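Local coordinates for IroE protein (Escherichia coli, PDB 2GZS), which hydrolyses the trilactone siderophore enterobactin and its C-glucosylated forms, usually cutting the ring once to give linear trimers, at residues R90-E99 with H148-D157. Sequence-based numbering, arbitrary orientation.
Sequences RAYDYTPAAE and HSYGGLFVLD. With DFP (diisopropyl phosphonate), chain B.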
ATOM      1  N   ARG A  90     -13.217  -2.759   3.630  1.00  9.45           N
ATOM      2  CA  ARG A  90     -11.797  -2.842   3.865  1.00  9.67           C
ATOM      3  C   ARG A  90     -11.407  -3.770   5.033  1.00  8.83           C
ATOM      4  O   ARG A  90     -10.370  -4.396   5.035  1.00 10.72           O
ATOM      5  CB  ARG A  90     -11.246  -1.412   4.057  1.00 11.78           C
ATOM      6  CG  ARG A  90     -11.558  -0.841   5.436  1.00 10.41           C
ATOM      7  CD  ARG A  90     -11.259   0.672   5.446  1.00  9.51           C
ATOM      8  NE  ARG A  90      -9.831   0.875   5.570  1.00  9.47           N
ATOM      9  CZ  ARG A  90      -9.017   0.793   6.596  1.00 10.90           C
ATOM     10  NH1 ARG A  90      -9.666   0.449   7.760  1.00 11.16           N
ATOM     11  NH2 ARG A  90      -7.729   1.007   6.566  1.00  9.76           N
ATOM     12  N   ALA A  91     -12.334  -3.811   6.032  1.00 10.06           N
ATOM     13  CA  ALA A  91     -12.059  -4.732   7.148  1.00 11.48           C
ATOM     14  C   ALA A  91     -12.014  -6.202   6.670  1.00 10.16           C
ATOM     15  O   ALA A  91     -11.255  -6.900   7.286  1.00 11.37           O
ATOM     16  CB  ALA A  91     -13.166  -4.643   8.192  1.00 11.45           C
ATOM     17  N   TYR A  92     -12.782  -6.473   5.634  1.00  8.91           N
ATOM     18  CA  TYR A  92     -12.727  -7.832   5.048  1.00  9.82           C
ATOM     19  C   TYR A  92     -11.503  -8.002   4.149  1.00 11.26           C
ATOM     20  O   TYR A  92     -10.696  -8.901   4.286  1.00 10.18           O
ATOM     21  CB  TYR A  92     -14.006  -8.111   4.269  1.00 10.04           C
ATOM     22  CG  TYR A  92     -14.007  -9.594   3.858  1.00 12.04           C
ATOM     23  CD1 TYR A  92     -14.091 -10.638   4.771  1.00 14.25           C
ATOM     24  CD2 TYR A  92     -13.908  -9.937   2.532  1.00 10.85           C
ATOM     25  CE1 TYR A  92     -14.080 -11.988   4.336  1.00 11.26           C
ATOM     26  CE2 TYR A  92     -13.882 -11.231   2.054  1.00 11.41           C
ATOM     27  CZ  TYR A  92     -13.969 -12.240   2.991  1.00 11.62           C
ATOM     28  OH  TYR A  92     -13.956 -13.550   2.531  1.00 12.80           O
ATOM     29  N   ASP A  93     -11.426  -7.046   3.163  1.00  8.65           N
ATOM     30  CA  ASP A  93     -10.387  -7.263   2.139  1.00  8.09           C
ATOM     31  C   ASP A  93      -8.978  -7.200   2.599  1.00  7.60           C
ATOM     32  O   ASP A  93      -8.064  -7.805   2.019  1.00  8.92           O
ATOM     33  CB  ASP A  93     -10.555  -6.183   1.057  1.00  8.58           C
ATOM     34  CG  ASP A  93     -11.725  -6.348   0.125  1.00 10.67           C
ATOM     35  OD1 ASP A  93     -12.195  -7.509  -0.017  1.00 11.63           O
ATOM     36  OD2 ASP A  93     -12.190  -5.364  -0.470  1.00 10.27           O
ATOM     37  N   TYR A  94      -8.716  -6.392   3.697  1.00  8.48           N
ATOM     38  CA  TYR A  94      -7.330  -6.119   4.066  1.00  8.26           C
ATOM     39  C   TYR A  94      -6.777  -7.014   5.142  1.00  9.21           C
ATOM     40  O   TYR A  94      -5.561  -6.984   5.452  1.00 11.51           O
ATOM     41  CB  TYR A  94      -7.166  -4.652   4.518  1.00  8.83           C
ATOM     42  CG  TYR A  94      -7.501  -3.609   3.455  1.00  8.53           C
ATOM     43  CD1 TYR A  94      -7.812  -3.908   2.139  1.00  9.10           C
ATOM     44  CD2 TYR A  94      -7.484  -2.268   3.851  1.00 10.16           C
ATOM     45  CE1 TYR A  94      -8.114  -2.894   1.206  1.00  9.69           C
ATOM     46  CE2 TYR A  94      -7.784  -1.255   2.947  1.00 10.79           C
ATOM     47  CZ  TYR A  94      -8.096  -1.588   1.637  1.00  9.81           C
ATOM     48  OH  TYR A  94      -8.400  -0.576   0.732  1.00 10.21           O
ATOM     49  N   THR A  95      -7.673  -7.843   5.712  1.00  9.78           N
ATOM     50  CA  THR A  95      -7.211  -8.579   6.876  1.00 10.62           C
ATOM     51  C   THR A  95      -6.967 -10.069   6.630  1.00  9.93           C
ATOM     52  O   THR A  95      -7.730 -10.725   5.917  1.00 11.56           O
ATOM     53  CB  THR A  95      -8.250  -8.495   8.030  1.00 14.25           C
ATOM     54  OG1 THR A  95      -9.528  -8.908   7.507  1.00 13.25           O
ATOM     55  CG2 THR A  95      -8.317  -7.101   8.634  1.00 14.63           C
ATOM     56  N   PRO A  96      -5.929 -10.647   7.230  1.00 14.39           N
ATOM     57  CA  PRO A  96      -5.657 -12.096   7.145  1.00 16.45           C
ATOM     58  C   PRO A  96      -6.488 -12.785   8.236  1.00 19.02           C
ATOM     59  O   PRO A  96      -7.052 -12.106   9.136  1.00 21.37           O
ATOM     60  CB  PRO A  96      -4.158 -12.195   7.495  1.00 19.01           C
ATOM     61  CG  PRO A  96      -4.007 -11.110   8.506  1.00 22.99           C
ATOM     62  CD  PRO A  96      -4.901  -9.955   8.061  1.00 17.94           C
ATOM     63  N   ALA A  97      -6.547 -14.093   8.246  1.00 24.85           N
ATOM     64  CA  ALA A  97      -7.229 -14.864   9.283  1.00 25.36           C
ATOM     65  C   ALA A  97      -6.998 -14.459  10.728  1.00 28.17           C
ATOM     66  O   ALA A  97      -7.989 -14.349  11.458  1.00 37.89           O
ATOM     67  CB  ALA A  97      -6.716 -16.310   9.156  1.00 35.31           C
ATOM     68  N   ALA A  98      -5.749 -14.284  11.084  1.00 26.43           N
ATOM     69  CA  ALA A  98      -5.212 -14.027  12.416  1.00 25.73           C
ATOM     70  C   ALA A  98      -5.864 -12.816  13.060  1.00 34.89           C
ATOM     71  O   ALA A  98      -6.010 -12.752  14.286  1.00 33.42           O
ATOM     72  CB  ALA A  98      -3.704 -13.833  12.297  1.00 33.33           C
ATOM     73  N   GLU A  99      -6.295 -11.837  12.247  1.00 29.57           N
ATOM     74  CA  GLU A  99      -6.868 -10.643  12.867  1.00 29.79           C
ATOM     75  C   GLU A  99      -8.078 -10.960  13.733  1.00 30.85           C
ATOM     76  O   GLU A  99      -8.368 -10.146  14.621  1.00 33.33           O
ATOM     77  CB  GLU A  99      -7.215  -9.624  11.764  1.00 22.18           C
ATOM     78  CG  GLU A  99      -7.732  -8.267  12.225  1.00 19.62           C
ATOM     79  CD  GLU A  99      -6.728  -7.463  13.009  1.00 20.96           C
ATOM     80  OE1 GLU A  99      -5.524  -7.791  13.104  1.00 24.92           O
ATOM     81  OE2 GLU A  99      -7.075  -6.427  13.669  1.00 22.85           O
ATOM     82  N   HIS A 148      -2.396   1.592   5.086  1.00  7.11           N
ATOM     83  CA  HIS A 148      -2.339   2.071   6.475  1.00 10.19           C
ATOM     84  C   HIS A 148      -3.378   1.346   7.341  1.00  7.38           C
ATOM     85  O   HIS A 148      -4.486   1.150   6.929  1.00  8.72           O
ATOM     86  CB  HIS A 148      -2.655   3.597   6.463  1.00  9.75           C
ATOM     87  CG  HIS A 148      -2.762   4.248   7.822  1.00 12.82           C
ATOM     88  ND1 HIS A 148      -3.985   4.396   8.447  1.00 12.56           N
ATOM     89  CD2 HIS A 148      -1.809   4.764   8.625  1.00 14.63           C
ATOM     90  CE1 HIS A 148      -3.742   5.006   9.604  1.00 11.77           C
ATOM     91  NE2 HIS A 148      -2.463   5.249   9.776  1.00 13.46           N
ATOM     92  N   SER A 149      -2.882   1.051   8.551  1.00  9.43           N
ATOM     93  CA  SER A 149      -3.804   0.470   9.589  1.00 10.80           C
ATOM     94  C   SER A 149      -4.218  -0.925   9.120  1.00  9.73           C
ATOM     95  O   SER A 149      -3.285  -1.717   8.943  1.00 10.24           O
ATOM     96  CB  SER A 149      -4.923   1.463   9.904  1.00 10.73           C
ATOM     97  OG  SER A 149      -5.595   0.934  11.132  1.00 11.56           O
ATOM     98  N   TYR A 150      -5.506  -1.237   8.888  1.00  8.23           N
ATOM     99  CA  TYR A 150      -5.749  -2.539   8.255  1.00  9.38           C
ATOM    100  C   TYR A 150      -4.985  -2.657   6.937  1.00  9.72           C
ATOM    101  O   TYR A 150      -4.528  -3.749   6.596  1.00  8.80           O
ATOM    102  CB  TYR A 150      -7.240  -2.745   8.013  1.00 10.08           C
ATOM    103  CG  TYR A 150      -8.132  -3.165   9.188  1.00  9.67           C
ATOM    104  CD1 TYR A 150      -7.566  -3.954  10.189  1.00 11.14           C
ATOM    105  CD2 TYR A 150      -9.443  -2.779   9.214  1.00 11.59           C
ATOM    106  CE1 TYR A 150      -8.399  -4.321  11.241  1.00 15.96           C
ATOM    107  CE2 TYR A 150     -10.289  -3.167  10.265  1.00 12.54           C
ATOM    108  CZ  TYR A 150      -9.704  -3.926  11.242  1.00 15.71           C
ATOM    109  OH  TYR A 150     -10.496  -4.352  12.298  1.00 18.57           O
ATOM    110  N   GLY A 151      -4.836  -1.546   6.222  1.00  8.30           N
ATOM    111  CA  GLY A 151      -4.056  -1.595   4.968  1.00  9.63           C
ATOM    112  C   GLY A 151      -2.625  -1.969   5.270  1.00  9.60           C
ATOM    113  O   GLY A 151      -1.967  -2.648   4.475  1.00  8.74           O
ATOM    114  N   GLY A 152      -2.066  -1.585   6.435  1.00  9.39           N
ATOM    115  CA  GLY A 152      -0.696  -1.955   6.769  1.00  8.66           C
ATOM    116  C   GLY A 152      -0.564  -3.456   7.046  1.00  9.14           C
ATOM    117  O   GLY A 152       0.461  -4.076   6.716  1.00 10.06           O
ATOM    118  N   LEU A 153      -1.632  -4.044   7.639  1.00  8.81           N
ATOM    119  CA  LEU A 153      -1.634  -5.496   7.792  1.00 10.20           C
ATOM    120  C   LEU A 153      -1.629  -6.216   6.422  1.00  8.21           C
ATOM    121  O   LEU A 153      -0.892  -7.207   6.250  1.00  9.84           O
ATOM    122  CB  LEU A 153      -2.882  -6.022   8.553  1.00  8.66           C
ATOM    123  CG  LEU A 153      -2.983  -5.380   9.950  1.00 13.41           C
ATOM    124  CD1 LEU A 153      -4.264  -5.906  10.625  1.00 14.53           C
ATOM    125  CD2 LEU A 153      -1.739  -5.707  10.775  1.00 14.22           C
ATOM    126  N   PHE A 154      -2.436  -5.665   5.526  1.00  8.18           N
ATOM    127  CA  PHE A 154      -2.502  -6.258   4.186  1.00  8.79           C
ATOM    128  C   PHE A 154      -1.122  -6.229   3.538  1.00 10.32           C
ATOM    129  O   PHE A 154      -0.719  -7.185   2.866  1.00  8.48           O
ATOM    130  CB  PHE A 154      -3.489  -5.487   3.285  1.00  8.72           C
ATOM    131  CG  PHE A 154      -3.558  -6.138   1.913  1.00  8.60           C
ATOM    132  CD1 PHE A 154      -4.263  -7.320   1.709  1.00  9.78           C
ATOM    133  CD2 PHE A 154      -2.885  -5.552   0.836  1.00 10.67           C
ATOM    134  CE1 PHE A 154      -4.250  -7.925   0.450  1.00  9.97           C
ATOM    135  CE2 PHE A 154      -2.857  -6.145  -0.436  1.00 11.29           C
ATOM    136  CZ  PHE A 154      -3.574  -7.313  -0.601  1.00 11.12           C
ATOM    137  N   VAL A 155      -0.375  -5.107   3.736  1.00  8.66           N
ATOM    138  CA  VAL A 155       0.965  -5.069   3.111  1.00  8.72           C
ATOM    139  C   VAL A 155       1.903  -6.104   3.660  1.00  8.57           C
ATOM    140  O   VAL A 155       2.655  -6.768   2.964  1.00 10.07           O
ATOM    141  CB  VAL A 155       1.558  -3.663   3.289  1.00  9.09           C
ATOM    142  CG1 VAL A 155       3.009  -3.551   2.821  1.00 10.35           C
ATOM    143  CG2 VAL A 155       0.727  -2.652   2.505  1.00  9.92           C
ATOM    144  N   LEU A 156       1.881  -6.320   5.001  1.00 10.51           N
ATOM    145  CA  LEU A 156       2.715  -7.392   5.613  1.00 12.20           C
ATOM    146  C   LEU A 156       2.311  -8.772   5.083  1.00  7.66           C
ATOM    147  O   LEU A 156       3.184  -9.584   4.727  1.00 10.06           O
ATOM    148  CB  LEU A 156       2.600  -7.386   7.136  1.00 11.65           C
ATOM    149  CG  LEU A 156       3.186  -6.167   7.849  1.00 12.62           C
ATOM    150  CD1 LEU A 156       2.929  -6.240   9.366  1.00 15.20           C
ATOM    151  CD2 LEU A 156       4.673  -6.005   7.552  1.00 13.94           C
ATOM    152  N   ASP A 157       1.027  -9.024   5.020  1.00  7.58           N
ATOM    153  CA  ASP A 157       0.465 -10.272   4.508  1.00 10.02           C
ATOM    154  C   ASP A 157       0.967 -10.514   3.074  1.00 11.94           C
ATOM    155  O   ASP A 157       1.314 -11.652   2.685  1.00 11.58           O
ATOM    156  CB  ASP A 157      -1.051 -10.266   4.640  1.00 11.14           C
ATOM    157  CG  ASP A 157      -1.714 -11.586   4.270  1.00 16.70           C
ATOM    158  OD1 ASP A 157      -1.361 -12.599   4.954  1.00 18.26           O
ATOM    159  OD2 ASP A 157      -2.560 -11.708   3.360  1.00 15.97           O
TER
HETATM  160  C1  DFP B1189      -7.178   3.380  12.374  1.00 23.69           C
HETATM  161  C2  DFP B1189      -8.449   3.487  13.220  1.00 27.12           C
HETATM  162  C3  DFP B1189      -6.749   4.719  11.793  1.00 29.44           C
HETATM  163  C1' DFP B1189      -7.768  -1.097  12.570  1.00 18.54           C
HETATM  164  C2' DFP B1189      -6.438  -1.730  12.859  1.00 26.22           C
HETATM  165  C3' DFP B1189      -8.647  -1.236  13.858  1.00 29.73           C
HETATM  166  P   DFP B1189      -7.142   1.016  11.078  1.00 13.37           P
HETATM  167  O1P DFP B1189      -7.556   2.511  11.260  1.00 17.13           O
HETATM  168  O2P DFP B1189      -7.598   0.290  12.403  1.00 14.24           O
HETATM  169  O3P DFP B1189      -7.737   0.383   9.830  1.00 12.17           O
HETATM  170  O   HOH W   1      -9.503  -5.872  14.145  1.00 21.39           O
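Phosphonate oxygen O3P of DFP is gripped from both segments. R90 NH1 donates to it at 2.8 Å, and the backbone N of Y150 donates to it at 2.9 Å in a nearly straight bond (171°). R90 NH2 adds a weak third bond. O3P lies at the guanidinium edge, in its plane. The R90 chain is bent at chi3 (-78°), which carries the guanidinium toward the phosphonate, and NE is held by a salt bridge to D50. The phosphorus is covalently bound to S149 OG.

The Y150 ring is sandwiched. T95 CG2 makes a CH-pi contact on one face, 3.9 Å from the ring centroid, and DFP C1' lies over the centre of the opposite face. T95 is fixed by OG1 donating to A91 O at 2.7 Å. The E99 carboxylate stands almost perpendicular to the ring at its edge, and a water links E99 OE2 to Y150 OH. E99 is also bound by the backbone N of R177 and G178. Farther along the helix, Y94 CB packs against F154 CB.

S149 sits in the strained turn between strand 143-148 and helix 150-161, consistent with an alpha/beta-hydrolase nucleophile elbow. Y150 N-H and R90 both donate to O3P, as in an oxyanion hole.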